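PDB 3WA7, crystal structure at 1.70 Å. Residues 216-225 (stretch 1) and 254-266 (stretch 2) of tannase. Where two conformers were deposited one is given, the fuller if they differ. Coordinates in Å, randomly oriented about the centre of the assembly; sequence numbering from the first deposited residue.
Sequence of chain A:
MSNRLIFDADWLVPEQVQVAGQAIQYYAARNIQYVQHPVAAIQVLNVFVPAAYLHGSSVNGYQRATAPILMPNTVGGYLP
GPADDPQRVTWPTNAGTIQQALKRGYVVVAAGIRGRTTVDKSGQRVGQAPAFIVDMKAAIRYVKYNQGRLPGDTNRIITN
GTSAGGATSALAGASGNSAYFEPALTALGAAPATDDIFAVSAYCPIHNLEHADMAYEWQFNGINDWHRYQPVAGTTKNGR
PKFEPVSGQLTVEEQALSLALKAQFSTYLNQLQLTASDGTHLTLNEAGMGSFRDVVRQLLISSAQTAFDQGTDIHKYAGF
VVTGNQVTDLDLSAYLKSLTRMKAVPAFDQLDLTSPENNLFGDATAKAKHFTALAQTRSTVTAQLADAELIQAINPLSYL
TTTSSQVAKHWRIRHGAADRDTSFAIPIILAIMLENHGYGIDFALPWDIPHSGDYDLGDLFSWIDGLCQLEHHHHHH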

ATOM      1  N   TYR A 216       3.081  10.666  12.818  1.00  5.08           N
ATOM      2  CA  TYR A 216       4.430  11.052  12.430  1.00  5.10           C
ATOM      3  C   TYR A 216       5.114  11.877  13.510  1.00  4.28           C
ATOM      4  O   TYR A 216       6.297  11.682  13.791  1.00  3.85           O
ATOM      5  CB  TYR A 216       4.417  11.848  11.122  1.00  6.07           C
ATOM      6  CG  TYR A 216       5.690  11.684  10.316  1.00  5.38           C
ATOM      7  CD1 TYR A 216       5.941  10.506   9.610  1.00  5.79           C
ATOM      8  CD2 TYR A 216       6.661  12.688  10.289  1.00  7.10           C
ATOM      9  CE1 TYR A 216       7.129  10.324   8.898  1.00  6.32           C
ATOM     10  CE2 TYR A 216       7.857  12.517   9.580  1.00  5.03           C
ATOM     11  CZ  TYR A 216       8.082  11.336   8.890  1.00  6.29           C
ATOM     12  OH  TYR A 216       9.258  11.156   8.197  1.00  8.04           O
ATOM     13  N   GLU A 217       4.373  12.801  14.112  1.00  3.84           N
ATOM     14  CA  GLU A 217       4.943  13.642  15.151  1.00  3.53           C
ATOM     15  C   GLU A 217       5.103  12.913  16.479  1.00  4.83           C
ATOM     16  O   GLU A 217       5.992  13.239  17.262  1.00  6.31           O
ATOM     17  CB  GLU A 217       4.116  14.916  15.309  1.00  4.06           C
ATOM     18  CG  GLU A 217       4.131  15.768  14.049  1.00  5.92           C
ATOM     19  CD  GLU A 217       5.525  15.886  13.448  1.00  7.47           C
ATOM     20  OE1 GLU A 217       6.466  16.257  14.180  1.00  6.59           O
ATOM     21  OE2 GLU A 217       5.686  15.609  12.242  1.00  5.96           O
ATOM     22  N   TRP A 218       4.247  11.931  16.747  1.00  3.43           N
ATOM     23  CA  TRP A 218       4.408  11.158  17.969  1.00  5.12           C
ATOM     24  C   TRP A 218       5.781  10.495  17.854  1.00  5.92           C
ATOM     25  O   TRP A 218       6.537  10.413  18.823  1.00  5.76           O
ATOM     26  CB  TRP A 218       3.343  10.066  18.084  1.00  6.14           C
ATOM     27  CG  TRP A 218       3.712   9.013  19.096  1.00  6.81           C
ATOM     28  CD1 TRP A 218       3.629   9.114  20.457  1.00  6.98           C
ATOM     29  CD2 TRP A 218       4.312   7.740  18.824  1.00  6.60           C
ATOM     30  NE1 TRP A 218       4.147   7.984  21.049  1.00  8.11           N
ATOM     31  CE2 TRP A 218       4.573   7.126  20.069  1.00  6.59           C
ATOM     32  CE3 TRP A 218       4.660   7.061  17.648  1.00  8.38           C
ATOM     33  CZ2 TRP A 218       5.167   5.863  20.173  1.00  8.77           C
ATOM     34  CZ3 TRP A 218       5.254   5.802  17.751  1.00  9.72           C
ATOM     35  CH2 TRP A 218       5.500   5.218  19.007  1.00  9.02           C
ATOM     36  N   GLN A 219       6.101  10.036  16.649  1.00  5.23           N
ATOM     37  CA  GLN A 219       7.371   9.367  16.409  1.00  5.82           C
ATOM     38  C   GLN A 219       8.592  10.279  16.307  1.00  6.50           C
ATOM     39  O   GLN A 219       9.633   9.997  16.907  1.00  8.33           O
ATOM     40  CB  GLN A 219       7.280   8.522  15.141  1.00  4.62           C
ATOM     41  CG  GLN A 219       8.552   7.735  14.836  1.00  4.07           C
ATOM     42  CD  GLN A 219       8.349   6.736  13.717  1.00  3.41           C
ATOM     43  OE1 GLN A 219       7.402   5.953  13.742  1.00  5.64           O
ATOM     44  NE2 GLN A 219       9.243   6.752  12.734  1.00  5.01           N
ATOM     45  N   PHE A 220       8.468  11.382  15.574  1.00  5.50           N
ATOM     46  CA  PHE A 220       9.618  12.261  15.373  1.00  6.05           C
ATOM     47  C   PHE A 220       9.698  13.576  16.139  1.00  5.98           C
ATOM     48  O   PHE A 220      10.621  14.359  15.916  1.00  6.63           O
ATOM     49  CB  PHE A 220       9.790  12.535  13.872  1.00  6.15           C
ATOM     50  CG  PHE A 220      10.286  11.345  13.092  1.00  6.87           C
ATOM     51  CD1 PHE A 220       9.487  10.743  12.120  1.00  8.81           C
ATOM     52  CD2 PHE A 220      11.560  10.832  13.322  1.00  8.08           C
ATOM     53  CE1 PHE A 220       9.955   9.645  11.385  1.00  8.98           C
ATOM     54  CE2 PHE A 220      12.035   9.735  12.593  1.00  7.26           C
ATOM     55  CZ  PHE A 220      11.231   9.145  11.623  1.00  7.60           C
ATOM     56  N   ASN A 221       8.757  13.835  17.040  1.00  7.07           N
ATOM     57  CA  ASN A 221       8.824  15.074  17.803  1.00  7.59           C
ATOM     58  C   ASN A 221      10.157  15.104  18.544  1.00  8.41           C
ATOM     59  O   ASN A 221      10.579  14.097  19.113  1.00  7.55           O
ATOM     60  CB  ASN A 221       7.674  15.163  18.805  1.00  8.30           C
ATOM     61  CG  ASN A 221       7.774  16.387  19.691  1.00  8.41           C
ATOM     62  OD1 ASN A 221       8.152  16.293  20.860  1.00 10.64           O
ATOM     63  ND2 ASN A 221       7.449  17.551  19.133  1.00  9.00           N
ATOM     64  N   GLY A 222      10.820  16.255  18.533  1.00  8.53           N
ATOM     65  CA  GLY A 222      12.103  16.361  19.207  1.00 10.81           C
ATOM     66  C   GLY A 222      13.262  16.281  18.231  1.00 11.68           C
ATOM     67  O   GLY A 222      14.378  16.691  18.544  1.00 12.54           O
ATOM     68  N   ILE A 223      12.998  15.730  17.051  1.00 10.21           N
ATOM     69  CA  ILE A 223      14.006  15.612  16.003  1.00 10.99           C
ATOM     70  C   ILE A 223      13.636  16.715  15.018  1.00 11.42           C
ATOM     71  O   ILE A 223      12.731  16.551  14.197  1.00 12.39           O
ATOM     72  CB  ILE A 223      13.931  14.224  15.334  1.00 11.29           C
ATOM     73  CG1 ILE A 223      14.189  13.138  16.387  1.00 12.83           C
ATOM     74  CG2 ILE A 223      14.941  14.132  14.197  1.00 12.64           C
ATOM     75  CD1 ILE A 223      13.943  11.716  15.901  1.00 12.95           C
ATOM     76  N   ASN A 224      14.343  17.839  15.105  1.00 10.35           N
ATOM     77  CA  ASN A 224      14.029  19.000  14.282  1.00 12.04           C
ATOM     78  C   ASN A 224      14.652  19.164  12.904  1.00 11.95           C
ATOM     79  O   ASN A 224      14.338  20.120  12.196  1.00 14.03           O
ATOM     80  CB  ASN A 224      14.261  20.265  15.108  1.00 13.93           C
ATOM     81  CG  ASN A 224      13.469  20.254  16.398  1.00 15.41           C
ATOM     82  OD1 ASN A 224      12.295  19.885  16.409  1.00 15.99           O
ATOM     83  ND2 ASN A 224      14.104  20.657  17.492  1.00 18.16           N
ATOM     84  N   ASP A 225      15.539  18.261  12.514  1.00 12.11           N
ATOM     85  CA  ASP A 225      16.109  18.354  11.181  1.00 10.32           C
ATOM     86  C   ASP A 225      15.518  17.218  10.360  1.00 10.62           C
ATOM     87  O   ASP A 225      15.368  16.105  10.855  1.00 10.07           O
ATOM     88  CB  ASP A 225      17.639  18.244  11.217  1.00 13.56           C
ATOM     89  CG  ASP A 225      18.125  17.056  12.018  1.00 13.12           C
ATOM     90  OD1 ASP A 225      17.869  17.016  13.240  1.00 14.85           O
ATOM     91  OD2 ASP A 225      18.767  16.163  11.428  1.00 16.78           O
ATOM     92  N   GLU A 254       6.755  25.185  13.509  1.00 14.12           N
ATOM     93  CA  GLU A 254       6.621  23.786  13.119  1.00 13.04           C
ATOM     94  C   GLU A 254       6.859  22.884  14.325  1.00 11.70           C
ATOM     95  O   GLU A 254       6.241  21.828  14.452  1.00 10.89           O
ATOM     96  CB  GLU A 254       7.620  23.437  12.015  1.00 13.82           C
ATOM     97  CG  GLU A 254       7.292  24.021  10.652  1.00 19.20           C
ATOM     98  CD  GLU A 254       8.341  23.667   9.613  1.00 22.13           C
ATOM     99  OE1 GLU A 254       9.506  24.081   9.782  1.00 20.57           O
ATOM    100  OE2 GLU A 254       8.005  22.966   8.633  1.00 25.22           O
ATOM    101  N   GLN A 255       7.765  23.301  15.205  1.00 10.17           N
ATOM    102  CA  GLN A 255       8.068  22.536  16.408  1.00  9.58           C
ATOM    103  C   GLN A 255       6.872  22.559  17.353  1.00  9.94           C
ATOM    104  O   GLN A 255       6.598  21.583  18.048  1.00  8.93           O
ATOM    105  CB  GLN A 255       9.302  23.113  17.109  1.00 11.17           C
ATOM    106  CG  GLN A 255      10.597  22.888  16.343  1.00 12.08           C
ATOM    107  CD  GLN A 255      11.785  23.577  16.987  1.00 14.52           C
ATOM    108  OE1 GLN A 255      12.039  23.415  18.179  1.00 17.84           O
ATOM    109  NE2 GLN A 255      12.521  24.351  16.198  1.00 15.99           N
ATOM    110  N   ALA A 256       6.165  23.685  17.379  1.00 10.36           N
ATOM    111  CA  ALA A 256       4.988  23.819  18.231  1.00 10.41           C
ATOM    112  C   ALA A 256       3.867  22.962  17.652  1.00  9.84           C
ATOM    113  O   ALA A 256       3.132  22.300  18.384  1.00 10.00           O
ATOM    114  CB  ALA A 256       4.553  25.280  18.300  1.00 10.21           C
ATOM    115  N   LEU A 257       3.747  22.976  16.328  1.00  9.78           N
ATOM    116  CA  LEU A 257       2.718  22.196  15.654  1.00  8.66           C
ATOM    117  C   LEU A 257       3.008  20.717  15.904  1.00  7.35           C
ATOM    118  O   LEU A 257       2.100  19.921  16.143  1.00  7.22           O
ATOM    119  CB  LEU A 257       2.736  22.493  14.151  1.00 10.00           C
ATOM    120  CG  LEU A 257       1.494  22.100  13.350  1.00 14.58           C
ATOM    121  CD1 LEU A 257       0.270  22.825  13.906  1.00 15.39           C
ATOM    122  CD2 LEU A 257       1.702  22.462  11.885  1.00 16.78           C
ATOM    123  N   SER A 258       4.289  20.366  15.860  1.00  7.06           N
ATOM    124  CA  SER A 258       4.727  18.996  16.087  1.00  6.65           C
ATOM    125  C   SER A 258       4.327  18.497  17.470  1.00  6.98           C
ATOM    126  O   SER A 258       3.835  17.382  17.619  1.00  7.08           O
ATOM    127  CB  SER A 258       6.244  18.898  15.932  1.00  8.01           C
ATOM    128  OG  SER A 258       6.715  17.624  16.336  1.00  9.01           O
ATOM    129  N   LEU A 259       4.546  19.319  18.491  1.00  5.51           N
ATOM    130  CA  LEU A 259       4.198  18.907  19.845  1.00  6.47           C
ATOM    131  C   LEU A 259       2.689  18.719  19.982  1.00  7.21           C
ATOM    132  O   LEU A 259       2.233  17.767  20.611  1.00  6.88           O
ATOM    133  CB  LEU A 259       4.698  19.939  20.861  1.00  6.63           C
ATOM    134  CG  LEU A 259       4.491  19.606  22.343  1.00  8.98           C
ATOM    135  CD1 LEU A 259       5.153  18.278  22.677  1.00  9.90           C
ATOM    136  CD2 LEU A 259       5.080  20.725  23.202  1.00  9.64           C
ATOM    137  N   ALA A 260       1.920  19.623  19.380  1.00  6.45           N
ATOM    138  CA  ALA A 260       0.464  19.549  19.436  1.00  8.26           C
ATOM    139  C   ALA A 260      -0.054  18.289  18.746  1.00  7.44           C
ATOM    140  O   ALA A 260      -0.991  17.646  19.229  1.00  7.97           O
ATOM    141  CB  ALA A 260      -0.145  20.787  18.784  1.00  8.32           C
ATOM    142  N   LEU A 261       0.549  17.946  17.611  1.00  7.89           N
ATOM    143  CA  LEU A 261       0.149  16.756  16.871  1.00  5.76           C
ATOM    144  C   LEU A 261       0.488  15.508  17.673  1.00  5.49           C
ATOM    145  O   LEU A 261      -0.304  14.567  17.736  1.00  5.75           O
ATOM    146  CB  LEU A 261       0.844  16.720  15.504  1.00  6.63           C
ATOM    147  CG  LEU A 261       0.192  17.608  14.431  1.00  5.63           C
ATOM    148  CD1 LEU A 261       1.162  17.867  13.290  1.00  6.92           C
ATOM    149  CD2 LEU A 261      -1.068  16.927  13.918  1.00  7.36           C
ATOM    150  N   LYS A 262       1.661  15.506  18.300  1.00  6.93           N
ATOM    151  CA  LYS A 262       2.076  14.360  19.102  1.00  7.70           C
ATOM    152  C   LYS A 262       1.116  14.149  20.268  1.00  7.50           C
ATOM    153  O   LYS A 262       0.697  13.026  20.547  1.00  7.05           O
ATOM    154  CB  LYS A 262       3.496  14.562  19.635  1.00  8.00           C
ATOM    155  CG  LYS A 262       3.901  13.548  20.702  1.00  9.76           C
ATOM    156  CD  LYS A 262       5.400  13.585  20.973  1.00 12.05           C
ATOM    157  CE  LYS A 262       5.782  12.572  22.042  0.60 14.31           C
ATOM    158  NZ  LYS A 262       5.230  13.280  23.434  0.40 14.96           N
ATOM    159  N   ALA A 263       0.774  15.236  20.950  1.00  5.87           N
ATOM    160  CA  ALA A 263      -0.136  15.157  22.085  1.00  7.08           C
ATOM    161  C   ALA A 263      -1.489  14.593  21.660  1.00  6.36           C
ATOM    162  O   ALA A 263      -2.063  13.747  22.346  1.00  8.17           O
ATOM    163  CB  ALA A 263      -0.322  16.542  22.701  1.00  8.08           C
ATOM    164  N   GLN A 264      -1.999  15.061  20.528  1.00  7.02           N
ATOM    165  CA  GLN A 264      -3.291  14.586  20.061  1.00  8.04           C
ATOM    166  C   GLN A 264      -3.271  13.124  19.616  1.00  7.34           C
ATOM    167  O   GLN A 264      -4.302  12.452  19.643  1.00  8.49           O
ATOM    168  CB  GLN A 264      -3.816  15.497  18.951  1.00 10.48           C
ATOM    169  CG  GLN A 264      -4.323  16.843  19.471  1.00 14.30           C
ATOM    170  CD  GLN A 264      -5.314  16.692  20.619  1.00 17.44           C
ATOM    171  OE1 GLN A 264      -4.931  16.631  21.792  1.00 19.50           O
ATOM    172  NE2 GLN A 264      -6.596  16.615  20.284  1.00 21.52           N
ATOM    173  N   PHE A 265      -2.104  12.619  19.225  1.00  6.74           N
ATOM    174  CA  PHE A 265      -2.027  11.222  18.820  1.00  6.32           C
ATOM    175  C   PHE A 265      -2.386  10.309  19.995  1.00  6.66           C
ATOM    176  O   PHE A 265      -2.953   9.237  19.797  1.00  8.28           O
ATOM    177  CB  PHE A 265      -0.625  10.858  18.316  1.00  5.00           C
ATOM    178  CG  PHE A 265      -0.522   9.450  17.791  1.00  4.67           C
ATOM    179  CD1 PHE A 265      -1.226   9.066  16.652  1.00  6.08           C
ATOM    180  CD2 PHE A 265       0.271   8.504  18.440  1.00  6.67           C
ATOM    181  CE1 PHE A 265      -1.146   7.764  16.164  1.00  6.08           C
ATOM    182  CE2 PHE A 265       0.360   7.195  17.963  1.00  6.65           C
ATOM    183  CZ  PHE A 265      -0.354   6.826  16.818  1.00  8.17           C
ATOM    184  N   SER A 266      -2.054  10.721  21.218  1.00  6.51           N
ATOM    185  CA  SER A 266      -2.378   9.887  22.378  1.00  6.59           C
ATOM    186  C   SER A 266      -3.883   9.679  22.465  1.00  5.43           C
ATOM    187  O   SER A 266      -4.356   8.573  22.716  1.00  6.64           O
ATOM    188  CB  SER A 266      -1.871  10.522  23.680  1.00  7.77           C
ATOM    189  OG  SER A 266      -0.456  10.562  23.713  0.55  7.37           O
TER
HETATM  190  O   HOH W   1       8.606  20.152  19.275  1.00 28.40           O

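Stretch 1 supplies the last turn of a helix, residues 216-220, and then a loop; stretch 2 is helical throughout. The two helix axes approach to 7.5 Å, with their N-to-C directions at 108°, so they cross steeply rather than running side by side. The closest backbone register is at Trp218 and Lys262, whose CA atoms lie 4.1 Å apart. So short a separation leaves no room for side chains to interpose between these two CA atoms, and the Lys262 chain instead runs along the backbone of stretch 1.

The first helix closes with Asn221 N donating to Glu217 O at 2.8 Å, and Asn221 itself is the first residue to leave helical phi/psi (-58/137). A type II turn from Phe220 to Ile223 follows, held by Ile223 N to Phe220 O at 3.0 Å. Gly222, at phi/psi 101/-20, suits this turn: a CB there would be jammed against the carbonyl O of Asn221. The turn carries the chain away from stretch 2, and it comes back for a second, looser approach at Asn224, whose CA lies 7.2 Å from the CA of Gln255.

The polar centre of the contact is a short chain of hydrogen bonds. Ser258 OG donates to Glu217 OE1 at 2.6 Å and accepts from Asn221 ND2 at 2.9 Å, the latter with an almost linear N-H...O angle of 175°. The serine hydroxyl thus uses both its donor and acceptor capacities, linking two residues one helical turn apart. All three CA-to-CB bonds point toward the opposing stretch. Water 1 extends the network, donating to Gln255 O at 2.8 Å and accepting a weak bond from Asn221 ND2 at 2.9 Å. Asn221 ND2 also lies 3.5 Å from Leu259 N, but both are donors and no hydrogen bond forms.

Packing surrounds this network. Glu217 CG rests 3.7 Å from Leu261 CD1, so the aliphatic part of the glutamate contributes as well as its carboxylate. Lys262, with chi1 to chi3 all t, is extended: its CG is 3.7 Å from Trp218 CA and its CD 3.5 Å from Asn221 CB, while NZ is hydrogen-bonded elsewhere in the structure.

Trp218 CB meets Phe265 CD2 at 3.5 Å, and Phe265 CE2 lies over one face of the indole. The five-membered ring and the phenyl ring have centroids 5.2 Å apart and planes at 37°, an oblique arrangement. Near the other end, Asn224 OD1 approaches Gln255 CG at 3.5 Å, a packing contact. Together the two stretches bury 542 Å².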